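Local coordinates for protein sulfoquinovosidase (Escherichia coli, PDB 5AEG) that hydrolyses sulfoquinovosyl diacylglycerides and simpler sulfoquinovosides to release sulfoquinovose, as a retaining-type member of glycoside hydrolase family 31, at residues A[46-49]-A[54-57]; A[414-417]-A[421-424]; A[647-652]-A[659-664]. One frame throughout, in Å; residues are numbered along the deposited sequence.

Contact 1: A[46-49]-A[54-57]; sequences ADID and NFSI
Asp49 and Ser56 close the end of a beta hairpin, formed by strands 39-49 and 56-74, as an antiparallel hydrogen-bonded pair. Asp49 N donates a hydrogen bond to Ser56 O at 2.7 Å, in the carbonyl plane, and Ser56 N returns a nearly straight bond to Asp49 O at 2.6 Å (170° at the hydrogen). One step back, Ile48 faces Ile57 as a non-hydrogen-bonded pair, and Ile48 CA also sends a CA-H...O contact to Ser56 O.

The side chains then sort by sheet face. On one, Ile48 and Ile57 run side by side, with Ile48 CG1 against Ile57 CD1 at 3.8 Å. At chi1 -64° the CG2 branch of Ile48 lies anti to the backbone N and beside the carbonyl carbon, which brings it to the edge of the Phe55 ring, in plane with it, 3.8 Å from CD2. The ring itself meets Trp149 edge-to-face and also touches His426. An alanine in place of Ile48 lacks both branches and would probably leave the edge of Phe55 and the end of Ile57 without their shared neighbour.

On the face of Asp49 and Ser56, Asp49 CB lies 4.0 Å from Ser56 CB, and a water adds the polar part, 2.7 Å from Asp47 O, 3.1 Å from Asp49 OD2 and 2.9 Å from Ser56 OG.

Contact 2: A[414-417]-A[421-424]; sequences TYLH and SAEI
Thr414 and Leu416, in the loop that precedes helix 422-444, both meet Ala422, the first residue of that helix. No direct hydrogen bond joins the two segments; two kinds of interaction bring them together, and a third shapes the helix start.

The first is van der Waals contact. Ala422 CB points at the loop and sits 3.3 Å from Thr414 OG1 and 3.4 Å from Thr414 O, so a single methyl group lies against both oxygens of the threonine. Thr414 OG1 stands between the backbone N and the carbonyl carbon (chi1 51°), and its polar demand is met within the loop by a hydrogen bond with Pro411 O; against Ala422 CB it makes a packing contact. Leu416 adds the apolar share from its CD1 branch, which reaches Ala422 CA at 4.0 Å and CB at 4.2 Å. The same leucine also touches Met425 and Trp429, further along the helix.

The second kind is mediated by solvent. One water donates to Thr414 O at 2.6 Å and accepts from Ala422 N at 2.9 Å, bridging a loop carbonyl to an amide in the first turn of the helix. This amide has no carbonyl of a preceding helical turn to bond to, and the water supplies its acceptor.

The third is local to the helix start. Ser421 OG, anti to the backbone N (chi1 175°), folds back to accept from Glu423 N at 3.0 Å, a bent bond of 136°, while Ile424 N bonds to Ser421 O. Ser421 is thus the N-cap, its OG taking the capping bond, and the bridging water serves the amide of the first helical residue: a capped helix N-terminus in the beta-to-alpha loop between strand 401-404 and helix 422-444 of the family 31 TIM barrel.

Contact 3: A[647-652]-A[659-664]; sequences GEVTVN and PVFYRA
Val651 and Phe661 reach for each other from opposite directions, each from its own strand, and their meeting is the centre of an apolar contact without hydrogen bonds. The phenyl ring comes end-on: its CZ lies 3.8 Å from Val651 CG1, which stands at the ring edge near its plane, and 4.1 Å from Val651 CG2, so the outermost ring carbon touches both branches of the valine. Phe661 CG is anti to the carbonyl carbon (chi1 -56°), a setting that carries the ring out toward strand 647-652. Val649, two residues before Val651 and pointing the same way, brings CG1 to 4.3 Å from CZ in an oblique approach. Val651 CG2 has a second neighbour in Pro659 CB, at 4.2 Å, where the valine and the proline side chain meet at a slant.

The strands belong to separate sheets of the C-terminal domain. Strand 647-652 pairs with 625-630 in a two-stranded antiparallel sheet, whereas 660-663 runs between 613-615 and 635-637 in a larger one, and these side chains meet in the layer between them. Leu628 of strand 625-630 touches Val649 and Phe661, Phe644 of strand 643-644 touches both valines, and Trp635 and His637 of strand 635-637 lie against Phe661.

In the fold
The three contacts follow one another along the chain, each closing before the next opens, and sample three parts of the enzyme. Contact 1 closes a hairpin of the N-terminal beta domain, contact 2 starts a helix of the TIM barrel, and contact 3 joins two sheets of the C-terminal domain. Contacts 1 and 2, centres about 15 Å apart, touch: Glu423 of helix 422-444 packs on Ala46 and Ile48, so the hairpin lies against the barrel. The side chain of Phe55 lies about 7 Å from that of Glu408, an active-site residue by similarity. Contact 3 lies across the chain's centre, about 45 Å from contact 1 and about 51 Å from contact 2 between centres.

Contact 1: A[46-49]-A[54-57]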
ATOM      1  N   ALA A  46     -17.937 -13.095  14.527  1.00 28.53           N
ATOM      2  CA  ALA A  46     -17.326 -11.761  14.364  1.00 29.83           C
ATOM      3  C   ALA A  46     -18.144 -10.624  15.020  1.00 31.82           C
ATOM      4  O   ALA A  46     -19.328 -10.545  14.810  1.00 33.71           O
ATOM      5  CB  ALA A  46     -17.138 -11.475  12.900  1.00 35.13           C
ATOM      6  N   ASP A  47     -17.492  -9.781  15.811  1.00 29.97           N
ATOM      7  CA  ASP A  47     -18.163  -8.678  16.510  1.00 33.41           C
ATOM      8  C   ASP A  47     -17.603  -7.374  15.971  1.00 30.38           C
ATOM      9  O   ASP A  47     -16.522  -6.964  16.358  1.00 33.82           O
ATOM     10  CB  ASP A  47     -17.855  -8.808  17.985  1.00 37.85           C
ATOM     11  CG  ASP A  47     -18.561  -7.727  18.844  1.00 44.86           C
ATOM     12  OD1 ASP A  47     -19.334  -6.959  18.273  1.00 42.91           O
ATOM     13  OD2 ASP A  47     -18.335  -7.681  20.075  1.00 51.41           O
ATOM     14  N   ILE A  48     -18.305  -6.811  15.024  1.00 28.74           N
ATOM     15  CA  ILE A  48     -17.786  -5.729  14.185  1.00 31.83           C
ATOM     16  C   ILE A  48     -18.539  -4.458  14.451  1.00 33.85           C
ATOM     17  O   ILE A  48     -19.772  -4.491  14.391  1.00 30.35           O
ATOM     18  CB  ILE A  48     -17.966  -6.062  12.726  1.00 29.55           C
ATOM     19  CG1 ILE A  48     -17.123  -7.284  12.403  1.00 29.92           C
ATOM     20  CG2 ILE A  48     -17.514  -4.896  11.839  1.00 33.78           C
ATOM     21  CD1 ILE A  48     -17.356  -7.867  11.015  1.00 30.67           C
ATOM     22  N   ASP A  49     -17.825  -3.378  14.824  1.00 28.36           N
ATOM     23  CA  ASP A  49     -18.434  -2.035  14.804  1.00 28.45           C
ATOM     24  C   ASP A  49     -17.672  -1.255  13.748  1.00 29.90           C
ATOM     25  O   ASP A  49     -16.457  -1.052  13.929  1.00 30.89           O
ATOM     26  CB  ASP A  49     -18.321  -1.380  16.173  1.00 32.26           C
ATOM     27  CG  ASP A  49     -19.115  -2.118  17.228  1.00 41.93           C
ATOM     28  OD1 ASP A  49     -20.327  -2.306  17.042  1.00 46.49           O
ATOM     29  OD2 ASP A  49     -18.493  -2.589  18.181  1.00 45.38           O
ATOM     30  N   ASN A  54     -13.513   2.993  10.260  1.00 20.58           N
ATOM     31  CA  ASN A  54     -12.587   2.852  11.369  1.00 23.74           C
ATOM     32  C   ASN A  54     -12.876   1.612  12.259  1.00 27.84           C
ATOM     33  O   ASN A  54     -13.149   1.697  13.503  1.00 27.35           O
ATOM     34  CB  ASN A  54     -12.537   4.099  12.196  1.00 23.83           C
ATOM     35  CG  ASN A  54     -12.049   5.293  11.416  1.00 23.82           C
ATOM     36  OD1 ASN A  54     -10.939   5.352  10.989  1.00 23.96           O
ATOM     37  ND2 ASN A  54     -12.896   6.253  11.264  1.00 25.70           N
ATOM     38  N   PHE A  55     -12.815   0.455  11.579  1.00 25.33           N
ATOM     39  CA  PHE A  55     -13.408  -0.747  12.095  1.00 26.38           C
ATOM     40  C   PHE A  55     -12.923  -1.106  13.464  1.00 26.25           C
ATOM     41  O   PHE A  55     -11.715  -1.170  13.734  1.00 25.81           O
ATOM     42  CB  PHE A  55     -13.110  -1.946  11.178  1.00 22.40           C
ATOM     43  CG  PHE A  55     -13.878  -1.979   9.946  1.00 21.18           C
ATOM     44  CD1 PHE A  55     -13.433  -1.358   8.781  1.00 23.90           C
ATOM     45  CD2 PHE A  55     -15.065  -2.718   9.879  1.00 24.69           C
ATOM     46  CE1 PHE A  55     -14.122  -1.420   7.629  1.00 25.47           C
ATOM     47  CE2 PHE A  55     -15.751  -2.804   8.709  1.00 21.74           C
ATOM     48  CZ  PHE A  55     -15.318  -2.158   7.557  1.00 23.53           C
ATOM     49  N   SER A  56     -13.871  -1.454  14.322  1.00 27.71           N
ATOM     50  CA  SER A  56     -13.548  -2.184  15.537  1.00 28.67           C
ATOM     51  C   SER A  56     -13.997  -3.623  15.304  1.00 28.86           C
ATOM     52  O   SER A  56     -15.152  -3.869  15.095  1.00 27.51           O
ATOM     53  CB  SER A  56     -14.324  -1.618  16.712  1.00 35.03           C
ATOM     54  OG  SER A  56     -14.214  -2.511  17.784  1.00 38.54           O
ATOM     55  N   ILE A  57     -13.058  -4.528  15.266  1.00 29.91           N
ATOM     56  CA  ILE A  57     -13.330  -5.921  14.874  1.00 27.76           C
ATOM     57  C   ILE A  57     -12.708  -6.817  15.903  1.00 30.97           C
ATOM     58  O   ILE A  57     -11.532  -6.789  16.143  1.00 27.68           O
ATOM     59  CB  ILE A  57     -13.003  -6.252  13.392  1.00 31.33           C
ATOM     60  CG1 ILE A  57     -13.165  -7.761  13.147  1.00 34.64           C
ATOM     61  CG2 ILE A  57     -11.651  -5.724  12.922  1.00 32.43           C
ATOM     62  CD1 ILE A  57     -13.464  -8.077  11.692  1.00 38.35           C
TER
HETATM   63  O   HOH W   1     -16.226  -4.655  17.683  1.00 35.56           O

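Contact 2: A[414-417]-A[421-424]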
ATOM      1  N   THR A 414     -23.180  -5.440   3.805  1.00 29.75           N
ATOM      2  CA  THR A 414     -23.669  -5.492   2.442  1.00 27.20           C
ATOM      3  C   THR A 414     -23.924  -6.937   2.038  1.00 30.26           C
ATOM      4  O   THR A 414     -23.346  -7.867   2.634  1.00 29.01           O
ATOM      5  CB  THR A 414     -22.646  -4.936   1.417  1.00 30.98           C
ATOM      6  OG1 THR A 414     -21.377  -5.582   1.631  1.00 28.86           O
ATOM      7  CG2 THR A 414     -22.538  -3.424   1.581  1.00 28.26           C
ATOM      8  N   TYR A 415     -24.774  -7.084   1.007  1.00 29.17           N
ATOM      9  CA  TYR A 415     -25.121  -8.325   0.379  1.00 31.83           C
ATOM     10  C   TYR A 415     -24.776  -8.141  -1.071  1.00 28.94           C
ATOM     11  O   TYR A 415     -25.231  -7.190  -1.714  1.00 30.88           O
ATOM     12  CB  TYR A 415     -26.624  -8.652   0.584  1.00 34.96           C
ATOM     13  CG  TYR A 415     -26.855  -8.965   2.004  1.00 34.79           C
ATOM     14  CD1 TYR A 415     -26.990  -7.957   2.916  1.00 36.94           C
ATOM     15  CD2 TYR A 415     -26.805 -10.282   2.469  1.00 37.01           C
ATOM     16  CE1 TYR A 415     -27.093  -8.230   4.264  1.00 37.81           C
ATOM     17  CE2 TYR A 415     -26.940 -10.562   3.816  1.00 40.55           C
ATOM     18  CZ  TYR A 415     -27.070  -9.520   4.699  1.00 41.85           C
ATOM     19  OH  TYR A 415     -27.218  -9.720   6.032  1.00 49.37           O
ATOM     20  N   LEU A 416     -23.948  -9.068  -1.552  1.00 27.36           N
ATOM     21  CA  LEU A 416     -23.298  -8.975  -2.813  1.00 29.42           C
ATOM     22  C   LEU A 416     -23.859  -9.956  -3.812  1.00 33.99           C
ATOM     23  O   LEU A 416     -24.285 -11.053  -3.437  1.00 31.55           O
ATOM     24  CB  LEU A 416     -21.801  -9.281  -2.646  1.00 31.54           C
ATOM     25  CG  LEU A 416     -21.239  -8.245  -1.671  1.00 35.50           C
ATOM     26  CD1 LEU A 416     -20.024  -8.713  -0.985  1.00 39.69           C
ATOM     27  CD2 LEU A 416     -21.116  -6.884  -2.358  1.00 31.18           C
ATOM     28  N   HIS A 417     -23.753  -9.562  -5.075  1.00 34.17           N
ATOM     29  CA  HIS A 417     -24.262 -10.317  -6.211  1.00 38.48           C
ATOM     30  C   HIS A 417     -23.695 -11.715  -6.333  1.00 43.33           C
ATOM     31  O   HIS A 417     -24.412 -12.609  -6.748  1.00 33.81           O
ATOM     32  CB  HIS A 417     -24.004  -9.587  -7.481  1.00 38.67           C
ATOM     33  CG  HIS A 417     -24.687 -10.155  -8.674  1.00 39.12           C
ATOM     34  ND1 HIS A 417     -24.108 -11.102  -9.483  1.00 44.89           N
ATOM     35  CD2 HIS A 417     -25.899  -9.884  -9.215  1.00 41.98           C
ATOM     36  CE1 HIS A 417     -24.942 -11.426 -10.459  1.00 39.97           C
ATOM     37  NE2 HIS A 417     -26.028 -10.688 -10.323  1.00 43.40           N
ATOM     38  N   SER A 421     -20.101 -13.891   1.404  1.00 26.68           N
ATOM     39  CA  SER A 421     -20.290 -13.012   2.558  1.00 26.83           C
ATOM     40  C   SER A 421     -19.382 -11.716   2.406  1.00 30.55           C
ATOM     41  O   SER A 421     -18.256 -11.813   1.927  1.00 28.45           O
ATOM     42  CB  SER A 421     -19.864 -13.685   3.852  1.00 27.78           C
ATOM     43  OG  SER A 421     -19.945 -12.792   4.981  1.00 25.98           O
ATOM     44  N   ALA A 422     -19.922 -10.575   2.800  1.00 28.90           N
ATOM     45  CA  ALA A 422     -19.122  -9.326   2.883  1.00 30.58           C
ATOM     46  C   ALA A 422     -18.017  -9.453   3.888  1.00 26.36           C
ATOM     47  O   ALA A 422     -17.012  -8.757   3.766  1.00 28.38           O
ATOM     48  CB  ALA A 422     -19.978  -8.137   3.224  1.00 29.16           C
ATOM     49  N   GLU A 423     -18.184 -10.306   4.874  1.00 25.73           N
ATOM     50  CA  GLU A 423     -17.020 -10.640   5.723  1.00 27.76           C
ATOM     51  C   GLU A 423     -15.814 -11.218   5.036  1.00 26.00           C
ATOM     52  O   GLU A 423     -14.689 -11.110   5.570  1.00 25.91           O
ATOM     53  CB  GLU A 423     -17.424 -11.464   6.944  1.00 30.63           C
ATOM     54  CG  GLU A 423     -18.337 -10.641   7.876  1.00 33.86           C
ATOM     55  CD  GLU A 423     -18.836 -11.378   9.114  1.00 41.33           C
ATOM     56  OE1 GLU A 423     -18.305 -12.417   9.497  1.00 36.93           O
ATOM     57  OE2 GLU A 423     -19.731 -10.855   9.780  1.00 39.15           O
ATOM     58  N   ILE A 424     -16.018 -11.910   3.928  1.00 24.34           N
ATOM     59  CA  ILE A 424     -14.991 -12.411   3.076  1.00 25.77           C
ATOM     60  C   ILE A 424     -14.643 -11.459   1.926  1.00 25.94           C
ATOM     61  O   ILE A 424     -13.466 -11.334   1.507  1.00 23.30           O
ATOM     62  CB  ILE A 424     -15.401 -13.820   2.491  1.00 27.88           C
ATOM     63  CG1 ILE A 424     -15.652 -14.861   3.639  1.00 35.12           C
ATOM     64  CG2 ILE A 424     -14.407 -14.332   1.440  1.00 28.42           C
ATOM     65  CD1 ILE A 424     -14.480 -15.274   4.453  1.00 34.33           C
TER
HETATM   66  O   HOH W   2     -22.804 -10.394   2.982  1.00 25.62           O

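Contact 3: A[647-652]-A[659-664]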
ATOM      1  N   GLY A 647      29.377   2.589   8.530  1.00 25.02           N
ATOM      2  CA  GLY A 647      29.193   2.897   9.931  1.00 24.30           C
ATOM      3  C   GLY A 647      28.044   3.911  10.075  1.00 25.26           C
ATOM      4  O   GLY A 647      27.543   4.447   9.053  1.00 22.11           O
ATOM      5  N   GLU A 648      27.744   4.271  11.300  1.00 24.74           N
ATOM      6  CA  GLU A 648      26.852   5.354  11.582  1.00 28.17           C
ATOM      7  C   GLU A 648      27.507   6.645  11.105  1.00 29.19           C
ATOM      8  O   GLU A 648      28.762   6.837  11.323  1.00 23.54           O
ATOM      9  CB  GLU A 648      26.594   5.429  13.083  1.00 31.20           C
ATOM     10  CG  GLU A 648      25.243   6.018  13.445  1.00 43.10           C
ATOM     11  CD  GLU A 648      24.072   5.078  13.108  1.00 47.22           C
ATOM     12  OE1 GLU A 648      24.320   3.891  12.941  1.00 53.69           O
ATOM     13  OE2 GLU A 648      22.902   5.523  12.964  1.00 55.07           O
ATOM     14  N   VAL A 649      26.714   7.601  10.565  1.00 23.52           N
ATOM     15  CA  VAL A 649      27.254   8.893  10.140  1.00 24.20           C
ATOM     16  C   VAL A 649      26.299   9.991  10.482  1.00 28.90           C
ATOM     17  O   VAL A 649      25.052   9.801  10.431  1.00 23.38           O
ATOM     18  CB  VAL A 649      27.564   8.850   8.636  1.00 24.81           C
ATOM     19  CG1 VAL A 649      26.318   8.698   7.802  1.00 26.68           C
ATOM     20  CG2 VAL A 649      28.304  10.074   8.203  1.00 28.14           C
ATOM     21  N   THR A 650      26.838  11.131  10.856  1.00 25.37           N
ATOM     22  CA  THR A 650      25.998  12.330  11.041  1.00 25.37           C
ATOM     23  C   THR A 650      26.429  13.318  10.011  1.00 26.37           C
ATOM     24  O   THR A 650      27.663  13.519   9.827  1.00 25.72           O
ATOM     25  CB  THR A 650      26.111  12.831  12.485  1.00 25.37           C
ATOM     26  OG1 THR A 650      25.626  11.809  13.398  1.00 26.54           O
ATOM     27  CG2 THR A 650      25.361  14.222  12.662  1.00 27.15           C
ATOM     28  N   VAL A 651      25.513  13.895   9.255  1.00 23.22           N
ATOM     29  CA  VAL A 651      25.853  14.903   8.227  1.00 24.79           C
ATOM     30  C   VAL A 651      25.005  16.126   8.352  1.00 28.20           C
ATOM     31  O   VAL A 651      23.865  16.057   8.817  1.00 24.97           O
ATOM     32  CB  VAL A 651      25.695  14.382   6.766  1.00 29.17           C
ATOM     33  CG1 VAL A 651      26.742  13.353   6.457  1.00 36.38           C
ATOM     34  CG2 VAL A 651      24.275  13.777   6.496  1.00 26.04           C
ATOM     35  N   ASN A 652      25.553  17.285   7.926  1.00 24.82           N
ATOM     36  CA  ASN A 652      24.726  18.460   7.808  1.00 25.77           C
ATOM     37  C   ASN A 652      23.610  18.226   6.789  1.00 23.86           C
ATOM     38  O   ASN A 652      23.799  17.617   5.735  1.00 22.85           O
ATOM     39  CB  ASN A 652      25.560  19.656   7.362  1.00 30.84           C
ATOM     40  CG  ASN A 652      26.346  20.243   8.519  1.00 44.50           C
ATOM     41  OD1 ASN A 652      26.109  19.964   9.737  1.00 44.51           O
ATOM     42  ND2 ASN A 652      27.287  21.087   8.163  1.00 49.78           N
ATOM     43  N   PRO A 659      19.768  13.916   3.219  1.00 22.69           N
ATOM     44  CA  PRO A 659      20.903  12.960   3.424  1.00 21.48           C
ATOM     45  C   PRO A 659      20.843  11.846   2.414  1.00 21.78           C
ATOM     46  O   PRO A 659      20.010  10.906   2.573  1.00 21.89           O
ATOM     47  CB  PRO A 659      20.690  12.471   4.846  1.00 21.50           C
ATOM     48  CG  PRO A 659      19.771  13.480   5.488  1.00 23.03           C
ATOM     49  CD  PRO A 659      18.844  13.872   4.361  1.00 24.10           C
ATOM     50  N   VAL A 660      21.580  12.054   1.303  1.00 18.66           N
ATOM     51  CA  VAL A 660      21.560  11.223   0.141  1.00 18.54           C
ATOM     52  C   VAL A 660      23.020  10.913  -0.192  1.00 20.97           C
ATOM     53  O   VAL A 660      23.829  11.832  -0.288  1.00 20.57           O
ATOM     54  CB  VAL A 660      20.885  11.917  -1.075  1.00 21.42           C
ATOM     55  CG1 VAL A 660      21.042  11.095  -2.337  1.00 22.11           C
ATOM     56  CG2 VAL A 660      19.359  12.163  -0.815  1.00 21.84           C
ATOM     57  N   PHE A 661      23.337   9.635  -0.375  1.00 18.97           N
ATOM     58  CA  PHE A 661      24.679   9.228  -0.704  1.00 20.79           C
ATOM     59  C   PHE A 661      24.630   8.310  -1.890  1.00 21.52           C
ATOM     60  O   PHE A 661      23.616   7.637  -2.121  1.00 21.71           O
ATOM     61  CB  PHE A 661      25.303   8.497   0.502  1.00 21.77           C
ATOM     62  CG  PHE A 661      25.303   9.253   1.750  1.00 20.79           C
ATOM     63  CD1 PHE A 661      24.136   9.414   2.479  1.00 21.14           C
ATOM     64  CD2 PHE A 661      26.492   9.784   2.252  1.00 23.49           C
ATOM     65  CE1 PHE A 661      24.160  10.139   3.650  1.00 22.28           C
ATOM     66  CE2 PHE A 661      26.519  10.455   3.422  1.00 20.43           C
ATOM     67  CZ  PHE A 661      25.347  10.663   4.120  1.00 24.97           C
ATOM     68  N   TYR A 662      25.644   8.306  -2.712  1.00 19.63           N
ATOM     69  CA  TYR A 662      25.725   7.378  -3.793  1.00 19.70           C
ATOM     70  C   TYR A 662      27.056   6.583  -3.832  1.00 20.76           C
ATOM     71  O   TYR A 662      28.064   7.017  -3.261  1.00 21.73           O
ATOM     72  CB  TYR A 662      25.461   8.030  -5.141  1.00 21.64           C
ATOM     73  CG  TYR A 662      26.569   9.002  -5.648  1.00 23.03           C
ATOM     74  CD1 TYR A 662      27.676   8.551  -6.347  1.00 27.80           C
ATOM     75  CD2 TYR A 662      26.506  10.338  -5.356  1.00 23.88           C
ATOM     76  CE1 TYR A 662      28.691   9.430  -6.801  1.00 24.99           C
ATOM     77  CE2 TYR A 662      27.522  11.249  -5.791  1.00 26.30           C
ATOM     78  CZ  TYR A 662      28.576  10.793  -6.557  1.00 27.14           C
ATOM     79  OH  TYR A 662      29.547  11.738  -6.948  1.00 26.09           O
ATOM     80  N   ARG A 663      26.987   5.445  -4.498  1.00 24.11           N
ATOM     81  CA  ARG A 663      28.122   4.489  -4.561  1.00 24.98           C
ATOM     82  C   ARG A 663      29.142   5.101  -5.611  1.00 22.58           C
ATOM     83  O   ARG A 663      28.825   5.274  -6.776  1.00 25.08           O
ATOM     84  CB  ARG A 663      27.663   3.095  -5.027  1.00 26.00           C
ATOM     85  CG  ARG A 663      26.844   2.332  -3.977  1.00 28.54           C
ATOM     86  CD  ARG A 663      26.475   0.938  -4.420  1.00 32.03           C
ATOM     87  NE  ARG A 663      27.671   0.161  -4.682  1.00 35.24           N
ATOM     88  CZ  ARG A 663      28.063  -0.295  -5.862  1.00 36.00           C
ATOM     89  NH1 ARG A 663      27.388  -0.044  -7.001  1.00 34.16           N
ATOM     90  NH2 ARG A 663      29.235  -0.976  -5.897  1.00 36.06           N
ATOM     91  N   ALA A 664      30.339   5.411  -5.136  1.00 26.95           N
ATOM     92  CA  ALA A 664      31.489   5.872  -5.986  1.00 27.29           C
ATOM     93  C   ALA A 664      31.670   5.009  -7.183  1.00 29.52           C
ATOM     94  O   ALA A 664      31.942   5.511  -8.232  1.00 32.73           O
ATOM     95  CB  ALA A 664      32.749   5.886  -5.140  1.00 29.97           C
TER